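PDB 4PXE: ureidoglycolate hydrolase from Arabidopsis thaliana, which hydrolyses (S)-ureidoglycolate to glyoxylate, ammonium and carbon dioxide in a manganese-dependent final step of purine breakdown. Local coordinates for residues 15-20 and 412-417; 68-73 and 133-138; 201-206 and 425-430; 219-224 and 366-371; 254-259 and 298-303. One frame throughout, in Å; residues are numbered along the deposited sequence.

Contact 1. Residues 15-20 and 412-417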
# COMPACT_ATOMS: atom_id res chain seq x y z
N VAL A 15 38.92 20.25 10.96
CA VAL A 15 37.50 19.98 11.06
C VAL A 15 37.18 19.46 12.45
O VAL A 15 37.97 18.72 13.03
CB VAL A 15 37.08 18.91 10.01
CG1 VAL A 15 35.63 18.49 10.18
CG2 VAL A 15 37.35 19.41 8.59
N ASP A 16 36.04 19.86 12.99
CA ASP A 16 35.55 19.27 14.23
C ASP A 16 34.82 17.99 13.84
O ASP A 16 33.60 18.00 13.67
CB ASP A 16 34.59 20.24 14.92
CG ASP A 16 34.11 19.74 16.27
OD1 ASP A 16 34.42 18.59 16.65
OD2 ASP A 16 33.41 20.50 16.96
N ALA A 17 35.56 16.90 13.69
CA ALA A 17 34.96 15.65 13.21
C ALA A 17 33.89 15.05 14.14
O ALA A 17 32.82 14.68 13.67
CB ALA A 17 36.03 14.61 12.85
N PRO A 18 34.15 14.97 15.47
CA PRO A 18 33.08 14.48 16.34
C PRO A 18 31.88 15.43 16.39
O PRO A 18 30.75 14.98 16.56
CB PRO A 18 33.74 14.43 17.72
CG PRO A 18 35.20 14.39 17.45
CD PRO A 18 35.42 15.14 16.19
N GLY A 19 32.14 16.73 16.26
CA GLY A 19 31.07 17.71 16.29
C GLY A 19 30.15 17.56 15.09
O GLY A 19 28.91 17.62 15.21
N LEU A 20 30.74 17.37 13.92
CA LEU A 20 29.96 17.12 12.71
C LEU A 20 29.14 15.83 12.84
O LEU A 20 27.96 15.78 12.47
CB LEU A 20 30.88 17.07 11.48
CG LEU A 20 30.22 16.81 10.12
CD1 LEU A 20 29.11 17.82 9.85
CD2 LEU A 20 31.28 16.86 9.03
N ASP A 412 36.09 10.16 7.10
CA ASP A 412 35.71 10.30 5.70
C ASP A 412 34.98 11.60 5.44
O ASP A 412 35.26 12.29 4.45
CB ASP A 412 34.93 9.08 5.22
CG ASP A 412 35.86 7.91 4.90
OD1 ASP A 412 37.04 8.17 4.57
OD2 ASP A 412 35.43 6.76 4.96
N MET A 413 34.08 11.97 6.34
CA MET A 413 33.37 13.24 6.21
C MET A 413 34.32 14.43 6.35
O MET A 413 34.25 15.37 5.56
CB MET A 413 32.24 13.34 7.22
CG MET A 413 31.14 12.31 6.99
SD MET A 413 29.69 12.55 8.05
CE MET A 413 30.37 12.10 9.66
N ALA A 414 35.20 14.39 7.35
CA ALA A 414 36.14 15.48 7.56
C ALA A 414 37.03 15.69 6.35
O ALA A 414 37.31 16.83 5.97
CB ALA A 414 36.98 15.22 8.81
N ASN A 415 37.50 14.60 5.73
CA ASN A 415 38.33 14.73 4.52
C ASN A 415 37.56 15.38 3.37
O ASN A 415 38.09 16.24 2.66
CB ASN A 415 38.89 13.38 4.09
CG ASN A 415 39.98 12.89 5.00
OD1 ASN A 415 40.57 13.67 5.73
ND2 ASN A 415 40.26 11.59 4.95
N GLY A 416 36.31 14.96 3.19
CA GLY A 416 35.44 15.59 2.21
C GLY A 416 35.24 17.06 2.49
O GLY A 416 35.28 17.89 1.57
N VAL A 417 35.03 17.41 3.75
CA VAL A 417 34.87 18.80 4.16
C VAL A 417 36.14 19.61 3.86
O VAL A 417 36.05 20.75 3.39
CB VAL A 417 34.48 18.92 5.65
CG1 VAL A 417 34.59 20.37 6.14
CG2 VAL A 417 33.06 18.39 5.88

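Contact 2. Residues 68-73 and 133-138. With MN (manganese (II) ion), chain D; GLV (glyoxylic acid), chain E.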
# COMPACT_ATOMS: atom_id res chain seq x y z
N ASP A 68 13.69 31.10 -0.90
CA ASP A 68 12.88 31.46 -2.06
C ASP A 68 11.45 30.94 -1.92
O ASP A 68 11.08 30.40 -0.87
CB ASP A 68 13.55 31.07 -3.39
CG ASP A 68 13.66 29.55 -3.59
OD1 ASP A 68 12.94 28.80 -2.92
OD2 ASP A 68 14.47 29.15 -4.46
N ALA A 69 10.66 31.10 -2.98
CA ALA A 69 9.23 30.83 -2.91
C ALA A 69 8.86 29.38 -2.57
O ALA A 69 7.78 29.12 -2.03
CB ALA A 69 8.56 31.26 -4.21
N VAL A 70 9.76 28.45 -2.86
CA VAL A 70 9.47 27.03 -2.60
C VAL A 70 10.29 26.46 -1.46
O VAL A 70 10.19 25.27 -1.14
CB VAL A 70 9.68 26.15 -3.86
CG1 VAL A 70 8.74 26.58 -4.99
CG2 VAL A 70 11.13 26.16 -4.32
N GLY A 71 11.12 27.29 -0.84
CA GLY A 71 11.84 26.85 0.34
C GLY A 71 13.26 26.37 0.11
O GLY A 71 13.83 25.73 1.00
N ASN A 72 13.84 26.66 -1.05
CA ASN A 72 15.29 26.55 -1.16
C ASN A 72 15.88 27.57 -0.20
O ASN A 72 15.41 28.72 -0.13
CB ASN A 72 15.80 26.82 -2.58
CG ASN A 72 15.29 25.81 -3.60
OD1 ASN A 72 15.39 24.59 -3.41
ND2 ASN A 72 14.78 26.32 -4.71
N ILE A 73 16.89 27.15 0.55
CA ILE A 73 17.48 27.98 1.59
C ILE A 73 18.92 28.32 1.22
O ILE A 73 19.67 27.44 0.78
CB ILE A 73 17.40 27.26 2.95
CG1 ILE A 73 15.93 27.10 3.36
CG2 ILE A 73 18.15 28.03 4.03
CD1 ILE A 73 15.67 26.15 4.51
N LEU A 133 20.65 24.86 0.69
CA LEU A 133 19.86 23.71 1.11
C LEU A 133 18.71 23.61 0.13
O LEU A 133 17.78 24.41 0.17
CB LEU A 133 19.35 23.88 2.54
CG LEU A 133 18.27 22.90 3.00
CD1 LEU A 133 18.68 21.44 2.75
CD2 LEU A 133 17.94 23.11 4.47
N PHE A 134 18.79 22.65 -0.79
CA PHE A 134 17.72 22.48 -1.77
C PHE A 134 16.45 22.04 -1.05
O PHE A 134 16.51 21.29 -0.08
CB PHE A 134 18.15 21.50 -2.85
CG PHE A 134 19.31 22.00 -3.67
CD1 PHE A 134 19.09 22.82 -4.76
CD2 PHE A 134 20.62 21.69 -3.32
CE1 PHE A 134 20.15 23.31 -5.51
CE2 PHE A 134 21.69 22.18 -4.06
CZ PHE A 134 21.46 22.98 -5.16
N THR A 135 15.30 22.54 -1.49
CA THR A 135 14.08 22.35 -0.73
C THR A 135 13.68 20.87 -0.62
O THR A 135 13.09 20.45 0.38
CB THR A 135 12.92 23.21 -1.28
OG1 THR A 135 11.91 23.36 -0.27
CG2 THR A 135 12.32 22.62 -2.56
N SER A 136 14.01 20.10 -1.64
CA SER A 136 13.78 18.66 -1.67
C SER A 136 14.49 18.11 -2.88
O SER A 136 14.46 18.74 -3.94
CB SER A 136 12.28 18.36 -1.77
OG SER A 136 12.06 17.03 -2.22
N GLU A 137 15.11 16.94 -2.74
CA GLU A 137 15.75 16.29 -3.88
C GLU A 137 15.09 14.94 -4.17
O GLU A 137 15.15 14.44 -5.30
CB GLU A 137 17.25 16.13 -3.62
CG GLU A 137 18.04 15.54 -4.78
CD GLU A 137 18.18 14.04 -4.73
OE1 GLU A 137 17.82 13.41 -3.71
OE2 GLU A 137 18.65 13.48 -5.75
N GLU A 138 14.50 14.33 -3.15
CA GLU A 138 13.90 13.00 -3.31
C GLU A 138 12.49 13.08 -3.89
O GLU A 138 11.76 14.03 -3.61
CB GLU A 138 13.91 12.24 -1.99
CG GLU A 138 15.31 12.07 -1.40
CD GLU A 138 16.10 10.96 -2.04
OE1 GLU A 138 15.73 10.45 -3.12
OE2 GLU A 138 17.11 10.59 -1.42
MN MN D . 18.91 9.64 -2.15
C1 GLV E . 18.24 10.09 -5.50
O1 GLV E . 19.24 11.05 -5.57
C2 GLV E . 18.46 8.91 -6.38
O2 GLV E . 19.50 8.88 -7.11
O3 GLV E . 17.61 7.97 -6.40
O HOH W 1 19.48 11.60 -2.80
O HOH W 2 20.22 8.95 -3.22

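Contact 3. Residues 201-206 and 425-430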
# COMPACT_ATOMS: atom_id res chain seq x y z
N TYR A 201 25.99 31.86 -10.78
CA TYR A 201 27.04 31.32 -9.93
C TYR A 201 28.29 31.04 -10.76
O TYR A 201 28.19 30.57 -11.89
CB TYR A 201 26.59 30.02 -9.27
CG TYR A 201 25.61 30.19 -8.14
CD1 TYR A 201 25.87 31.05 -7.09
CD2 TYR A 201 24.41 29.47 -8.12
CE1 TYR A 201 24.97 31.21 -6.04
CE2 TYR A 201 23.50 29.62 -7.07
CZ TYR A 201 23.79 30.49 -6.04
OH TYR A 201 22.89 30.63 -5.00
N PHE A 202 29.46 31.32 -10.19
CA PHE A 202 30.74 31.01 -10.83
C PHE A 202 30.94 29.50 -10.99
O PHE A 202 31.41 29.03 -12.02
CB PHE A 202 31.88 31.62 -10.00
CG PHE A 202 33.25 31.47 -10.61
CD1 PHE A 202 33.58 32.13 -11.79
CD2 PHE A 202 34.23 30.72 -9.98
CE1 PHE A 202 34.85 32.01 -12.34
CE2 PHE A 202 35.50 30.60 -10.52
CZ PHE A 202 35.81 31.25 -11.70
N ALA A 203 30.56 28.75 -9.95
CA ALA A 203 30.60 27.29 -9.99
C ALA A 203 29.67 26.79 -8.90
O ALA A 203 29.33 27.54 -7.99
CB ALA A 203 32.01 26.78 -9.75
N PHE A 204 29.26 25.53 -9.03
CA PHE A 204 28.50 24.82 -8.00
C PHE A 204 29.17 23.50 -7.65
O PHE A 204 29.47 22.70 -8.53
CB PHE A 204 27.05 24.54 -8.45
CG PHE A 204 26.30 23.69 -7.47
CD1 PHE A 204 25.74 24.27 -6.34
CD2 PHE A 204 26.19 22.32 -7.64
CE1 PHE A 204 25.08 23.49 -5.41
CE2 PHE A 204 25.54 21.55 -6.71
CZ PHE A 204 24.98 22.14 -5.59
N LEU A 205 29.39 23.27 -6.35
CA LEU A 205 30.02 22.03 -5.87
C LEU A 205 29.09 21.30 -4.94
O LEU A 205 28.45 21.92 -4.10
CB LEU A 205 31.28 22.37 -5.07
CG LEU A 205 32.21 23.44 -5.62
CD1 LEU A 205 33.36 23.64 -4.63
CD2 LEU A 205 32.73 23.04 -6.98
N GLU A 206 29.03 19.97 -5.04
CA GLU A 206 28.27 19.18 -4.07
C GLU A 206 29.13 18.08 -3.46
O GLU A 206 29.70 17.26 -4.17
CB GLU A 206 27.04 18.56 -4.75
CG GLU A 206 26.14 17.77 -3.79
CD GLU A 206 24.77 17.43 -4.37
OE1 GLU A 206 24.54 17.63 -5.58
OE2 GLU A 206 23.92 16.96 -3.59
N ALA A 425 37.70 27.79 -1.61
CA ALA A 425 38.67 28.86 -1.43
C ALA A 425 39.38 29.16 -2.74
O ALA A 425 39.51 30.33 -3.13
CB ALA A 425 39.68 28.47 -0.36
N LYS A 426 39.83 28.11 -3.42
CA LYS A 426 40.54 28.28 -4.69
C LYS A 426 39.64 28.94 -5.73
O LYS A 426 40.07 29.86 -6.43
CB LYS A 426 41.06 26.94 -5.21
CG LYS A 426 42.17 26.34 -4.38
CD LYS A 426 42.58 24.98 -4.92
CE LYS A 426 43.76 24.40 -4.14
NZ LYS A 426 44.96 25.28 -4.18
N LEU A 427 38.40 28.49 -5.83
CA LEU A 427 37.47 29.06 -6.79
C LEU A 427 37.11 30.50 -6.44
O LEU A 427 36.93 31.33 -7.34
CB LEU A 427 36.22 28.19 -6.89
CG LEU A 427 36.50 26.83 -7.54
CD1 LEU A 427 35.29 25.91 -7.42
CD2 LEU A 427 36.89 27.01 -9.01
N SER A 428 36.98 30.80 -5.15
CA SER A 428 36.64 32.16 -4.71
C SER A 428 37.68 33.18 -5.18
O SER A 428 37.33 34.32 -5.51
CB SER A 428 36.50 32.22 -3.18
OG SER A 428 36.31 33.56 -2.74
N LEU A 429 38.93 32.76 -5.25
CA LEU A 429 40.02 33.67 -5.61
C LEU A 429 40.31 33.69 -7.12
O LEU A 429 41.10 34.53 -7.58
CB LEU A 429 41.29 33.31 -4.83
CG LEU A 429 41.17 33.32 -3.30
CD1 LEU A 429 42.54 33.09 -2.66
CD2 LEU A 429 40.54 34.61 -2.79
N ASP A 430 39.67 32.81 -7.88
CA ASP A 430 39.94 32.69 -9.31
C ASP A 430 39.22 33.74 -10.14
O ASP A 430 38.83 34.79 -9.62
CB ASP A 430 39.56 31.30 -9.82
CG ASP A 430 40.64 30.69 -10.69
OD1 ASP A 430 41.82 30.81 -10.31
OD2 ASP A 430 40.31 30.10 -11.74
OXT ASP A 430 38.99 33.57 -11.34

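Contact 4. Residues 219-224 and 366-371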
# COMPACT_ATOMS: atom_id res chain seq x y z
N GLY A 219 40.63 1.68 -1.32
CA GLY A 219 41.38 2.36 -0.27
C GLY A 219 41.64 3.83 -0.52
O GLY A 219 42.66 4.37 -0.07
N LEU A 220 40.72 4.49 -1.21
CA LEU A 220 40.91 5.88 -1.61
C LEU A 220 40.05 6.83 -0.79
O LEU A 220 38.99 6.44 -0.30
CB LEU A 220 40.58 6.06 -3.10
CG LEU A 220 41.39 5.20 -4.07
CD1 LEU A 220 40.80 5.29 -5.48
CD2 LEU A 220 42.85 5.65 -4.06
N ASP A 221 40.50 8.08 -0.67
CA ASP A 221 39.82 9.05 0.18
C ASP A 221 38.71 9.84 -0.50
O ASP A 221 37.72 10.20 0.14
CB ASP A 221 40.83 10.07 0.72
CG ASP A 221 41.93 9.43 1.54
OD1 ASP A 221 41.62 8.59 2.40
OD2 ASP A 221 43.11 9.78 1.32
N ILE A 222 38.90 10.14 -1.78
CA ILE A 222 38.06 11.12 -2.47
C ILE A 222 37.75 10.69 -3.89
O ILE A 222 38.63 10.25 -4.62
CB ILE A 222 38.80 12.50 -2.54
CG1 ILE A 222 39.02 13.08 -1.15
CG2 ILE A 222 38.04 13.48 -3.43
CD1 ILE A 222 37.74 13.51 -0.43
N GLY A 223 36.49 10.80 -4.28
CA GLY A 223 36.12 10.64 -5.68
C GLY A 223 35.87 11.99 -6.33
O GLY A 223 35.11 12.81 -5.81
N VAL A 224 36.53 12.23 -7.45
CA VAL A 224 36.27 13.45 -8.20
C VAL A 224 35.30 13.08 -9.31
O VAL A 224 35.64 12.32 -10.22
CB VAL A 224 37.58 14.04 -8.76
CG1 VAL A 224 37.29 15.26 -9.61
CG2 VAL A 224 38.54 14.37 -7.62
N ASN A 366 47.07 15.89 0.69
CA ASN A 366 47.65 14.55 0.80
C ASN A 366 46.58 13.46 0.87
O ASN A 366 46.74 12.46 1.56
CB ASN A 366 48.59 14.45 2.01
CG ASN A 366 49.74 15.44 1.93
OD1 ASN A 366 49.93 16.27 2.82
ND2 ASN A 366 50.51 15.35 0.86
N LEU A 367 45.50 13.68 0.13
CA LEU A 367 44.40 12.72 0.07
C LEU A 367 44.41 12.01 -1.27
O LEU A 367 44.58 12.63 -2.31
CB LEU A 367 43.06 13.44 0.26
CG LEU A 367 42.86 14.10 1.62
CD1 LEU A 367 41.61 14.95 1.64
CD2 LEU A 367 42.79 13.05 2.73
N SER A 368 44.23 10.69 -1.25
CA SER A 368 44.19 9.93 -2.48
C SER A 368 42.83 10.10 -3.16
O SER A 368 41.81 10.31 -2.49
CB SER A 368 44.46 8.45 -2.19
OG SER A 368 43.46 7.93 -1.33
N HIS A 369 42.82 10.01 -4.48
CA HIS A 369 41.58 10.27 -5.22
C HIS A 369 41.57 9.59 -6.57
O HIS A 369 42.62 9.20 -7.08
CB HIS A 369 41.36 11.77 -5.38
CG HIS A 369 42.57 12.50 -5.88
ND1 HIS A 369 42.75 12.82 -7.21
CD2 HIS A 369 43.67 12.95 -5.22
CE1 HIS A 369 43.91 13.45 -7.35
NE2 HIS A 369 44.48 13.55 -6.16
N LYS A 370 40.37 9.42 -7.12
CA LYS A 370 40.24 8.95 -8.49
C LYS A 370 39.07 9.64 -9.15
O LYS A 370 38.20 10.19 -8.48
CB LYS A 370 40.05 7.43 -8.54
CG LYS A 370 38.64 6.99 -8.17
CD LYS A 370 38.45 5.48 -8.29
CE LYS A 370 38.58 5.01 -9.73
NZ LYS A 370 38.35 3.54 -9.86
N MET A 371 39.06 9.61 -10.48
CA MET A 371 37.95 10.12 -11.27
C MET A 371 36.88 9.04 -11.33
O MET A 371 37.19 7.87 -11.54
CB MET A 371 38.42 10.42 -12.69
CG MET A 371 39.56 11.42 -12.77
SD MET A 371 39.02 13.03 -12.23
CE MET A 371 40.53 13.98 -12.44
O HOH W 3 43.92 6.62 1.11

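Contact 5. Residues 254-259 and 298-303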
# COMPACT_ATOMS: atom_id res chain seq x y z
N ASN A 254 -9.59 -10.38 -15.45
CA ASN A 254 -8.60 -9.50 -16.06
C ASN A 254 -7.87 -8.80 -14.91
O ASN A 254 -8.11 -7.63 -14.59
CB ASN A 254 -9.19 -8.57 -17.14
CG ASN A 254 -10.24 -7.59 -16.62
OD1 ASN A 254 -10.89 -7.82 -15.60
ND2 ASN A 254 -10.41 -6.50 -17.35
N ASP A 255 -7.01 -9.59 -14.27
CA ASP A 255 -6.41 -9.26 -12.98
C ASP A 255 -5.31 -8.21 -13.14
O ASP A 255 -4.25 -8.50 -13.71
CB ASP A 255 -5.85 -10.56 -12.37
CG ASP A 255 -5.38 -10.41 -10.93
OD1 ASP A 255 -4.78 -9.38 -10.56
OD2 ASP A 255 -5.59 -11.37 -10.15
N ALA A 256 -5.55 -7.01 -12.63
CA ALA A 256 -4.60 -5.91 -12.78
C ALA A 256 -3.32 -6.15 -12.00
O ALA A 256 -2.27 -5.61 -12.34
CB ALA A 256 -5.24 -4.59 -12.36
N GLY A 257 -3.40 -6.96 -10.95
CA GLY A 257 -2.22 -7.28 -10.17
C GLY A 257 -1.27 -8.16 -10.95
O GLY A 257 -0.04 -7.97 -10.89
N LEU A 258 -1.80 -9.11 -11.70
CA LEU A 258 -0.97 -9.98 -12.51
C LEU A 258 -0.36 -9.22 -13.69
O LEU A 258 0.80 -9.48 -14.04
CB LEU A 258 -1.74 -11.22 -12.95
CG LEU A 258 -2.11 -12.14 -11.79
CD1 LEU A 258 -2.84 -13.36 -12.30
CD2 LEU A 258 -0.87 -12.54 -10.98
N ALA A 259 -1.09 -8.26 -14.25
CA ALA A 259 -0.50 -7.38 -15.26
C ALA A 259 0.70 -6.63 -14.68
O ALA A 259 1.74 -6.51 -15.33
CB ALA A 259 -1.53 -6.40 -15.80
N SER A 298 -8.63 -4.49 -9.14
CA SER A 298 -9.21 -3.81 -10.30
C SER A 298 -8.32 -2.67 -10.79
O SER A 298 -8.53 -2.15 -11.88
CB SER A 298 -10.62 -3.27 -9.99
OG SER A 298 -10.61 -2.42 -8.86
N LYS A 299 -7.36 -2.27 -9.98
CA LYS A 299 -6.38 -1.28 -10.39
C LYS A 299 -5.03 -1.64 -9.81
O LYS A 299 -4.93 -2.09 -8.67
CB LYS A 299 -6.77 0.12 -9.91
CG LYS A 299 -8.01 0.70 -10.56
CD LYS A 299 -8.03 2.21 -10.42
CE LYS A 299 -7.81 2.65 -8.97
NZ LYS A 299 -7.84 4.13 -8.84
N SER A 300 -3.98 -1.48 -10.61
CA SER A 300 -2.63 -1.59 -10.09
C SER A 300 -1.84 -0.37 -10.53
O SER A 300 -2.12 0.23 -11.57
CB SER A 300 -1.96 -2.87 -10.57
OG SER A 300 -1.85 -2.91 -11.98
N HIS A 301 -0.86 0.00 -9.71
CA HIS A 301 -0.11 1.24 -9.88
C HIS A 301 1.35 0.89 -9.65
O HIS A 301 1.71 0.42 -8.57
CB HIS A 301 -0.59 2.25 -8.83
CG HIS A 301 0.22 3.51 -8.76
ND1 HIS A 301 -0.13 4.66 -9.43
CD2 HIS A 301 1.35 3.80 -8.07
CE1 HIS A 301 0.77 5.60 -9.18
NE2 HIS A 301 1.67 5.11 -8.35
N LEU A 302 2.18 1.11 -10.68
CA LEU A 302 3.62 0.88 -10.58
C LEU A 302 4.37 2.17 -10.77
O LEU A 302 3.97 3.01 -11.59
CB LEU A 302 4.12 -0.06 -11.68
CG LEU A 302 3.52 -1.44 -11.83
CD1 LEU A 302 2.31 -1.33 -12.75
CD2 LEU A 302 4.55 -2.42 -12.38
N GLU A 303 5.47 2.33 -10.05
CA GLU A 303 6.39 3.42 -10.32
C GLU A 303 7.76 2.80 -10.57
O GLU A 303 8.26 2.01 -9.75
CB GLU A 303 6.40 4.45 -9.19
CG GLU A 303 5.00 4.95 -8.91
CD GLU A 303 4.95 6.14 -7.98
OE1 GLU A 303 5.97 6.85 -7.82
OE2 GLU A 303 3.87 6.37 -7.39

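Contact 1. Residues 15-20 and 412-417
Val15 lies over the turn of helix 410-429 that carries Ala414 and Val417, and its two methyls take different partners. CG1, anti to the backbone N (chi1 174°), rests 3.8 Å from Ala414 CB. CG2 sits 3.8 Å from Val417 CG1 and also meets the carbonyl oxygen of Ala414. An alanine here would probably deprive Val417 CG1 of its Val15 partner and open a gap beside Ala414, where only the CB contact would remain. Asp16 turns its side chain away to N-cap helix 17-28, its OD1 accepting from Gly19 N at 3.0 Å from above the carboxylate plane. Ala17 CA and Ala414 CA are the closest CA atoms across the segments, 5.8 Å apart, and Ala17 CB lies 4.2 Å from Ala414 CB. One turn on, Leu20 runs antiparallel alongside Val417, with Leu20 CD2 3.9 Å from Val417 CG2 and also touching Met413 CB. Val106 and Leu109 of helix 105-120 pack on Met413 and Leu20 respectively. No hydrogen bond crosses between residues 15-20 and 412-417: the contact is apolar packing, which depends on shape rather than on directed bonds, and the small alanine pair permits the close approach.

Contact 2. Residues 68-73 and 133-138
Ile73 and Leu133 form an antiparallel hydrogen-bonded pair where strands 73-77 and 129-133 meet in the metal-bearing part of the M20 peptidase fold. Ile73 N gives its hydrogen to Leu133 O at 2.9 Å, and Leu133 N returns the bond to Ile73 O at 2.8 Å. The two side chains run alongside each other on one face of the pair, with Ile73 CD1 against Leu133 CD2.

Just before this pair, Asn72 spans the two segments. Its CB lies near Leu133 O, and CG, anti to the carbonyl carbon (chi1 -63°), is placed beside Thr135 N. At the tip OD1 accepts from Thr135 N at 2.8 Å and also lies against Thr135 CB, while ND2 donates to the syn lone pair of Asp68 OD2 at 2.9 Å, close to the amide plane. Both ends of the amide are thus held, which should fix its rotation. Asp68 OD1 meanwhile closes an Asx turn, receiving Val70 N and Asn72 N from opposite faces of its carboxylate. Thr135 OG1 donates to Val70 O at 2.7 Å and is also hydrogen-bonded to Arg51.

Beyond Thr135 the chain enters the active site, where Asp103 and His402 share a manganese with Glu138 and Asn294 of the second subunit bonds to Glu138 OE1. Glu138 OE2 binds this manganese at 2.2 Å, and a water on the same ion donates to Glu137 OE1 at 2.6 Å.

Contact 3. Residues 201-206 and 425-430
The carbonyl oxygen of Leu427, in the last turn of the C-terminal helix, accepts from Asp430 N at 3.2 Å and is approached by the ring of Phe202. Phe202 CE2 comes within 3.6 Å of Leu427 O, with CD2 of the same ring slightly farther away. Phe202 CG, anti to the backbone N (chi1 -175°), is set on the side of the helix end, and the ring continues to it. The ring also meets the C-terminal residue: Phe202 CZ is 4.0 Å from Asp430 OXT, and Asp430 CB touches both CE2 and CZ. The two side chains cross at about a right angle, the ring plane turned 63° from that of the side-chain carboxylate. Arg127 makes a cation-pi contact with the Phe202 ring and a long, weak ion pair with Asp430 OXT.

The chain turns a corner at Phe202, within strand 201-209, which lies between the parallel strands 86-91 and 389-394. The contact therefore sets the end of helix 410-429 against this parallel part of the mixed sheet of the M20 catalytic domain. Leu427 enters the interface with its two branches divided between partners. Leu427 CD2 packs 4.1 Å from Phe202 CE2, the two side chains crossing obliquely. Leu427 CD1 lies 4.1 Å from Ala203 CB. Leu205 meets Leu427 tip to tip, with Leu205 CD2 3.9 Å from Leu427 CD1. Val354 of helix 352-364 touches both Ala203 and Leu205, and Val87 of the adjoining strand packs on Leu427. The intervening Phe204 points away from the C-terminal helix, and its side chain touches Ser380 and Met383 of helix 379-383.

Contact 4. Residues 219-224 and 366-371
Strands 222-224 and 369-371 are joined first by backbone bonds, with Ile222, Gly223 and Val224 in register with His369, Lys370 and Met371. Val224 N donates to Lys370 O at 2.8 Å in a nearly straight bond (169°). Lys370 N reaches Ile222 O at 3.2 Å, and the bond from Ile222 N to Ser368 O is weak. Ile222 O receives a further CA-H...O contact from His369 CA at 3.0 Å.

Side-chain hydrogen bonds extend the pairing ahead of the strands. Asp221 OD2 accepts from Ser368 N at 2.9 Å, met on its anti side, 24° out of the carboxylate plane. In return Ser368 OG accepts from Asp221 N at 3.0 Å, turned to it by a position between its own backbone N and carbonyl carbon (chi1 61°). A water that donates to Gly219 O at 2.8 Å is also hydrogen-bonded to this hydroxyl.

Apolar contacts flank the ladder. Leu220 crosses Lys370 at about a right angle, its CD1 3.7 Å from Lys370 CD, while NZ of that lysine forms a salt bridge with Glu218. Leu220 CD2 covers the Ser368 side chain. On the face shared by Ile222 and Val224, Val224 and Met371 run side by side, with CG1 of the valine 3.9 Å from the methionine SD. Ile355 of helix 352-364 touches both.

Each strand follows a helix closed by a Schellman motif, at Gly219 and Asn366, and the pair is a parallel beta ladder that adds strand 369-374 to strand 222-239.

Contact 5. Residues 254-259 and 298-303
At the first turn of helix 256-272, where it lies on strand 295-308 in the region involved in dimerization, Ser300 OG donates to Ala256 O at 2.8 Å. Flanked by N and C of its own residue (chi1 61°), OG is turned to the helix and approaches Ala256 O from above the carbonyl plane, 54° out of it. Ala256 CB rests on the strand backbone, 3.8 Å from Ser300 N and 3.9 Å from Lys299 C. An alanine in place of Ser300 removes this hydroxyl, and Ala256 O would probably lose its tie to the strand, leaving the first turn less firmly placed.

Helices 256-272 and 311-332 lie against an antiparallel sheet, the build of the M20 dimerization domain; strand 295-308 pairs with 222-239 and 280-289, with a classic beta bulge where Ser298 and Lys299 face His289. Asp255 N-caps the helix, its OD1 accepting from Leu258 N at 3.2 Å and weakly from Gly257 N. Leu258, directed away from the strand, packs on Glu268 of the second subunit. His301 NE2 donates in its ring plane to the anti lone pair of Glu303 OE2 at 2.7 Å, nearly straight at 177°. His301 ND1 is hydrogen-bonded to Glu237.

How the contacts relate
Contacts 1, 2, 3 and 5 are buried, contact 3 with exposed Asp430 at its margin, whereas contact 4 is only partly buried. Contacts 1 and 3 both anchor helix 410-429, one near its start and one at its end, without a hydrogen bond between their segments. Contact 4 relies on a polar ladder with a water at its margin; it meets contact 1 where Leu367 CD2 packs 3.6 Å from Asn415 CG. Contact 2 combines strand pairing with side-chain bonds and leads to the metal; Phe134 there packs on Phe204 of contact 3. Contact 5 stands apart, its centre about 47 Å from that of contact 1. Strand 222-239, used by contact 4, neighbours the strand used by contact 5.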